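Local coordinates for bifunctional purine biosynthetic protein ADE5,7 (Cryptococcus neoformans var. grubii serotype A, PDB 7LVO) that catalyses the second and fifth steps of de novo purine biosynthesis, the piece described here being its N-terminal, ATP-dependent glycinamide ribonucleotide synthetase half, at residues Q259-I264 against G277-A282; T341-L346 against A378-L383. All coordinates share one frame; numbering follows the deposited sequence.

One sheet ties both contacts together. Interaction 1 is a strand pairing at its edge, 259-263 against 277-280, and interaction 2 packs the short helix 340-344 on strand 377-384, the next strand in the order. Their centres lie about 9 Å apart, and interaction 1 is complete in the chain before interaction 2 begins. Ala280 O to Ala378 N and Ala278 O to Ser380 N, each 2.8 Å, probably hydrogen-bond strand 277-280 to strand 377-384. Since strands 259-263 and 277-280 belong to the ATP-grasp region and 377-384 largely to the C-domain region, they illustrate how parts of different sequence families can build one sheet.

Interaction 1 of 2, residues Q259-I264 against G277-A282; sequences QDHKRI and GAYAPA
Gln259 and Tyr279 form the hydrogen-bonded pair of a short antiparallel ladder, which joins strand 259-263, the outermost strand of an antiparallel sheet in the GAR synthetase half, to strand 277-280. Gln259 N donates to Tyr279 O and Tyr279 N returns a bond to Gln259 O, both 3.1 Å long. Two residues on, past the non-hydrogen-bonded pair Asp260 and Ala278, His261 N reaches Gly277 O at 2.8 Å.

The same two residues, Gln259 and Tyr279, are joined again through their side chains, which run side by side. Tyr279 OH donates to Gln259 OE1 over 2.7 Å, but from above the amide's carbonyl plane, about 80° out of it, and not along a lone pair. The amide and phenol planes are steeply inclined to each other. Gln259 NE2 is bound to Glu240 O, so both ends of this buried amide are held. With Tyr279 CG set between its backbone N and carbonyl carbon (chi1 53°), the ring leans across toward strand 259-263, bringing CZ to 3.4 Å from Gln259 CB.

His261 meets that ring rim to rim, the planes at 47° and His261 NE2 3.6 Å from Tyr279 CE1. Gly277 O lies at the imidazole's edge, in the ring plane. Farther along, the methyl CB of Ala282 rests 3.6 Å from Gln259 CG.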
loop_
_atom_site.group_PDB
_atom_site.type_symbol
_atom_site.label_atom_id
_atom_site.label_comp_id
_atom_site.label_asym_id
_atom_site.label_seq_id
_atom_site.Cartn_x
_atom_site.Cartn_y
_atom_site.Cartn_z
ATOM N N GLN A 259 -5.393 -10.392 2.724
ATOM C CA GLN A 259 -4.206 -10.940 3.361
ATOM C C GLN A 259 -3.072 -10.955 2.343
ATOM O O GLN A 259 -3.280 -11.307 1.178
ATOM C CB GLN A 259 -4.443 -12.352 3.896
ATOM C CG GLN A 259 -5.211 -12.390 5.206
ATOM C CD GLN A 259 -5.222 -13.775 5.831
ATOM O OE1 GLN A 259 -6.041 -14.624 5.474
ATOM N NE2 GLN A 259 -4.305 -14.012 6.762
ATOM N N ASP A 260 -1.877 -10.583 2.791
ATOM C CA ASP A 260 -0.695 -10.504 1.949
ATOM C C ASP A 260 0.351 -11.504 2.419
ATOM O O ASP A 260 0.370 -11.916 3.582
ATOM C CB ASP A 260 -0.119 -9.079 1.963
ATOM C CG ASP A 260 1.132 -8.942 1.119
ATOM O OD1 ASP A 260 1.141 -9.443 -0.028
ATOM O OD2 ASP A 260 2.107 -8.328 1.599
ATOM N N HIS A 261 1.217 -11.905 1.489
ATOM C CA HIS A 261 2.319 -12.827 1.764
ATOM C C HIS A 261 3.621 -12.027 1.733
ATOM O O HIS A 261 4.176 -11.771 0.662
ATOM C CB HIS A 261 2.348 -13.965 0.749
ATOM C CG HIS A 261 1.190 -14.900 0.854
ATOM N ND1 HIS A 261 1.246 -16.074 1.571
ATOM C CD2 HIS A 261 -0.057 -14.835 0.334
ATOM C CE1 HIS A 261 0.084 -16.695 1.485
ATOM N NE2 HIS A 261 -0.724 -15.964 0.743
ATOM N N LYS A 262 4.106 -11.646 2.915
ATOM C CA LYS A 262 5.283 -10.789 2.989
ATOM C C LYS A 262 6.557 -11.558 2.657
ATOM O O LYS A 262 7.479 -11.005 2.048
ATOM C CB LYS A 262 5.390 -10.166 4.383
ATOM C CG LYS A 262 4.282 -9.186 4.724
ATOM C CD LYS A 262 4.433 -8.658 6.151
ATOM C CE LYS A 262 3.393 -7.590 6.464
ATOM N NZ LYS A 262 3.532 -7.058 7.853
ATOM N N ARG A 263 6.629 -12.827 3.044
ATOM C CA ARG A 263 7.871 -13.583 2.927
ATOM C C ARG A 263 8.038 -14.169 1.528
ATOM O O ARG A 263 7.065 -14.454 0.824
ATOM C CB ARG A 263 7.911 -14.697 3.974
ATOM C CG ARG A 263 8.071 -14.187 5.400
ATOM C CD ARG A 263 7.772 -15.271 6.425
ATOM N NE ARG A 263 8.018 -14.816 7.789
ATOM C CZ ARG A 263 9.178 -14.940 8.423
ATOM N NH1 ARG A 263 10.227 -15.502 7.844
ATOM N NH2 ARG A 263 9.287 -14.492 9.670
ATOM N N ILE A 264 9.301 -14.359 1.136
ATOM C CA ILE A 264 9.602 -14.796 -0.223
ATOM C C ILE A 264 9.442 -16.303 -0.364
ATOM O O ILE A 264 9.016 -16.793 -1.414
ATOM C CB ILE A 264 11.019 -14.336 -0.611
ATOM C CG1 ILE A 264 11.295 -14.604 -2.091
ATOM C CG2 ILE A 264 12.071 -15.051 0.239
ATOM C CD1 ILE A 264 10.480 -13.746 -3.036
ATOM N N GLY A 277 2.105 -11.617 -2.875
ATOM C CA GLY A 277 0.780 -12.006 -3.310
ATOM C C GLY A 277 -0.282 -11.732 -2.268
ATOM O O GLY A 277 0.010 -11.705 -1.071
ATOM N N ALA A 278 -1.522 -11.526 -2.708
ATOM C CA ALA A 278 -2.609 -11.207 -1.792
ATOM C C ALA A 278 -3.913 -11.789 -2.323
ATOM O O ALA A 278 -4.025 -12.174 -3.490
ATOM C CB ALA A 278 -2.742 -9.691 -1.593
ATOM N N TYR A 279 -4.900 -11.854 -1.441
ATOM C CA TYR A 279 -6.213 -12.373 -1.791
ATOM C C TYR A 279 -7.252 -11.683 -0.917
ATOM O O TYR A 279 -6.947 -11.194 0.177
ATOM C CB TYR A 279 -6.288 -13.898 -1.626
ATOM C CG TYR A 279 -5.864 -14.396 -0.262
ATOM C CD1 TYR A 279 -4.529 -14.611 0.035
ATOM C CD2 TYR A 279 -6.803 -14.641 0.732
ATOM C CE1 TYR A 279 -4.132 -15.063 1.278
ATOM C CE2 TYR A 279 -6.417 -15.091 1.984
ATOM C CZ TYR A 279 -5.079 -15.302 2.247
ATOM O OH TYR A 279 -4.679 -15.746 3.488
ATOM N N ALA A 280 -8.489 -11.650 -1.416
ATOM C CA ALA A 280 -9.587 -10.998 -0.711
ATOM C C ALA A 280 -10.893 -11.486 -1.305
ATOM O O ALA A 280 -10.936 -11.816 -2.495
ATOM C CB ALA A 280 -9.486 -9.465 -0.823
ATOM N N PRO A 281 -11.975 -11.555 -0.509
ATOM C CA PRO A 281 -11.995 -11.297 0.938
ATOM C C PRO A 281 -11.280 -12.395 1.722
ATOM O O PRO A 281 -11.444 -13.560 1.416
ATOM C CB PRO A 281 -13.493 -11.274 1.286
ATOM C CG PRO A 281 -14.201 -11.110 -0.013
ATOM C CD PRO A 281 -13.329 -11.762 -1.049
ATOM N N ALA A 282 -10.491 -12.009 2.707
ATOM C CA ALA A 282 -9.793 -12.973 3.548
ATOM C C ALA A 282 -10.802 -13.684 4.437
ATOM O O ALA A 282 -11.399 -13.036 5.308
ATOM C CB ALA A 282 -8.737 -12.260 4.395
#

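Interaction 2 of 2, residues T341-L346 against A378-L383; sequences TQALML and AVSVVL
Apolar packing between Ala343 and Ala378 lies at the heart of this helix-on-sheet contact, where the short helix 340-344, in the ATP-grasp region, rests on strand 377-384, which lies mostly in the C-domain region. Their methyl carbons, Ala343 CB and Ala378 CB, stand 4.1 Å apart, and Leu346 adds its CB at 4.3 Å from Ala378 CB. Small side chains let the backbones come close: the CA atoms of Ala343 and Val379 are separated by 5.1 Å, and Ala343 CB sits over the strand's main chain, 4.0 Å from Val379 C. Farther along the strand, Gln342 CB meets Ser380 CB at 4.1 Å.

Of the polar groups, Ala343 O has the methyl of Ala378 only 3.0 Å from it, a tight approach, while accepting a bond from Leu346 N. The hydroxyl of Ser380 is hydrogen-bonded to Pro339 O, just ahead of the helix, which ties the strand to the helix start. A bend at chi2 (90°) accompanies the bond of Gln342 NE2 to Asp338 OD1, also just before the helix.

Strand 377-384 runs between 277-280 and 427-435, whose Cys432 touches Gln342, Leu346 and Ser380. Val379 turns away from the contact to meet helix 438-449, while Gln342 and Met345 pack on helix 47-56.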
loop_
_atom_site.group_PDB
_atom_site.type_symbol
_atom_site.label_atom_id
_atom_site.label_comp_id
_atom_site.label_asym_id
_atom_site.label_seq_id
_atom_site.Cartn_x
_atom_site.Cartn_y
_atom_site.Cartn_z
ATOM N N THR A 341 -3.819 -3.986 -3.876
ATOM C CA THR A 341 -4.650 -3.244 -4.817
ATOM C C THR A 341 -4.924 -4.054 -6.073
ATOM O O THR A 341 -6.054 -4.058 -6.583
ATOM C CB THR A 341 -3.979 -1.919 -5.174
ATOM O OG1 THR A 341 -3.827 -1.128 -3.991
ATOM C CG2 THR A 341 -4.801 -1.142 -6.196
ATOM N N GLN A 342 -3.906 -4.755 -6.586
ATOM C CA GLN A 342 -4.094 -5.521 -7.817
ATOM C C GLN A 342 -5.222 -6.534 -7.688
ATOM O O GLN A 342 -5.929 -6.808 -8.665
ATOM C CB GLN A 342 -2.799 -6.237 -8.199
ATOM C CG GLN A 342 -1.661 -5.297 -8.615
ATOM C CD GLN A 342 -0.783 -4.870 -7.450
ATOM O OE1 GLN A 342 -1.262 -4.320 -6.452
ATOM N NE2 GLN A 342 0.515 -5.125 -7.573
ATOM N N ALA A 343 -5.412 -7.097 -6.495
ATOM C CA ALA A 343 -6.508 -8.043 -6.301
ATOM C C ALA A 343 -7.825 -7.330 -6.012
ATOM O O ALA A 343 -8.864 -7.718 -6.550
ATOM C CB ALA A 343 -6.172 -9.011 -5.168
ATOM N N LEU A 344 -7.789 -6.279 -5.188
ATOM C CA LEU A 344 -9.022 -5.610 -4.777
ATOM C C LEU A 344 -9.689 -4.893 -5.946
ATOM O O LEU A 344 -10.924 -4.838 -6.023
ATOM C CB LEU A 344 -8.736 -4.632 -3.650
ATOM C CG LEU A 344 -8.412 -5.237 -2.284
ATOM C CD1 LEU A 344 -7.867 -4.184 -1.319
ATOM C CD2 LEU A 344 -9.634 -5.912 -1.697
ATOM N N MET A 345 -8.893 -4.325 -6.854
ATOM C CA MET A 345 -9.462 -3.657 -8.018
ATOM C C MET A 345 -10.339 -4.610 -8.824
ATOM O O MET A 345 -11.283 -4.174 -9.495
ATOM C CB MET A 345 -8.358 -3.091 -8.903
ATOM C CG MET A 345 -7.612 -1.890 -8.311
ATOM S SD MET A 345 -8.665 -0.453 -8.031
ATOM C CE MET A 345 -9.031 -0.625 -6.293
ATOM N N LEU A 346 -10.039 -5.907 -8.782
ATOM C CA LEU A 346 -10.838 -6.893 -9.499
ATOM C C LEU A 346 -12.133 -7.249 -8.783
ATOM O O LEU A 346 -12.936 -8.001 -9.341
ATOM C CB LEU A 346 -10.016 -8.157 -9.734
ATOM C CG LEU A 346 -9.078 -8.136 -10.931
ATOM C CD1 LEU A 346 -8.266 -6.857 -10.984
ATOM C CD2 LEU A 346 -8.165 -9.352 -10.909
ATOM N N ALA A 378 -10.648 -12.623 -5.126
ATOM C CA ALA A 378 -9.629 -12.128 -6.043
ATOM C C ALA A 378 -8.258 -12.459 -5.472
ATOM O O ALA A 378 -8.059 -12.454 -4.251
ATOM C CB ALA A 378 -9.761 -10.609 -6.267
ATOM N N VAL A 379 -7.310 -12.733 -6.367
ATOM C CA VAL A 379 -5.968 -13.146 -5.984
ATOM C C VAL A 379 -4.958 -12.447 -6.883
ATOM O O VAL A 379 -5.212 -12.211 -8.064
ATOM C CB VAL A 379 -5.787 -14.678 -6.083
ATOM C CG1 VAL A 379 -4.385 -15.076 -5.646
ATOM C CG2 VAL A 379 -6.845 -15.401 -5.262
ATOM N N SER A 380 -3.800 -12.121 -6.309
ATOM C CA SER A 380 -2.681 -11.553 -7.048
ATOM C C SER A 380 -1.428 -12.334 -6.692
ATOM O O SER A 380 -1.139 -12.531 -5.510
ATOM C CB SER A 380 -2.487 -10.067 -6.730
ATOM O OG SER A 380 -2.200 -9.856 -5.357
ATOM N N VAL A 381 -0.686 -12.770 -7.707
ATOM C CA VAL A 381 0.524 -13.567 -7.517
ATOM C C VAL A 381 1.677 -12.840 -8.196
ATOM O O VAL A 381 1.629 -12.576 -9.403
ATOM C CB VAL A 381 0.368 -14.985 -8.079
ATOM C CG1 VAL A 381 1.681 -15.753 -7.918
ATOM C CG2 VAL A 381 -0.769 -15.720 -7.379
ATOM N N VAL A 382 2.715 -12.533 -7.425
ATOM C CA VAL A 382 3.816 -11.698 -7.881
ATOM C C VAL A 382 4.896 -12.569 -8.509
ATOM O O VAL A 382 5.256 -13.628 -7.979
ATOM C CB VAL A 382 4.388 -10.863 -6.715
ATOM C CG1 VAL A 382 5.670 -10.155 -7.144
ATOM C CG2 VAL A 382 3.359 -9.851 -6.220
ATOM N N LEU A 383 5.411 -12.115 -9.647
ATOM C CA LEU A 383 6.611 -12.667 -10.260
ATOM C C LEU A 383 7.761 -11.697 -10.012
ATOM O O LEU A 383 7.671 -10.518 -10.373
ATOM C CB LEU A 383 6.404 -12.894 -11.752
ATOM C CG LEU A 383 6.076 -14.326 -12.178
ATOM C CD1 LEU A 383 4.821 -14.836 -11.501
ATOM C CD2 LEU A 383 5.928 -14.402 -13.694
#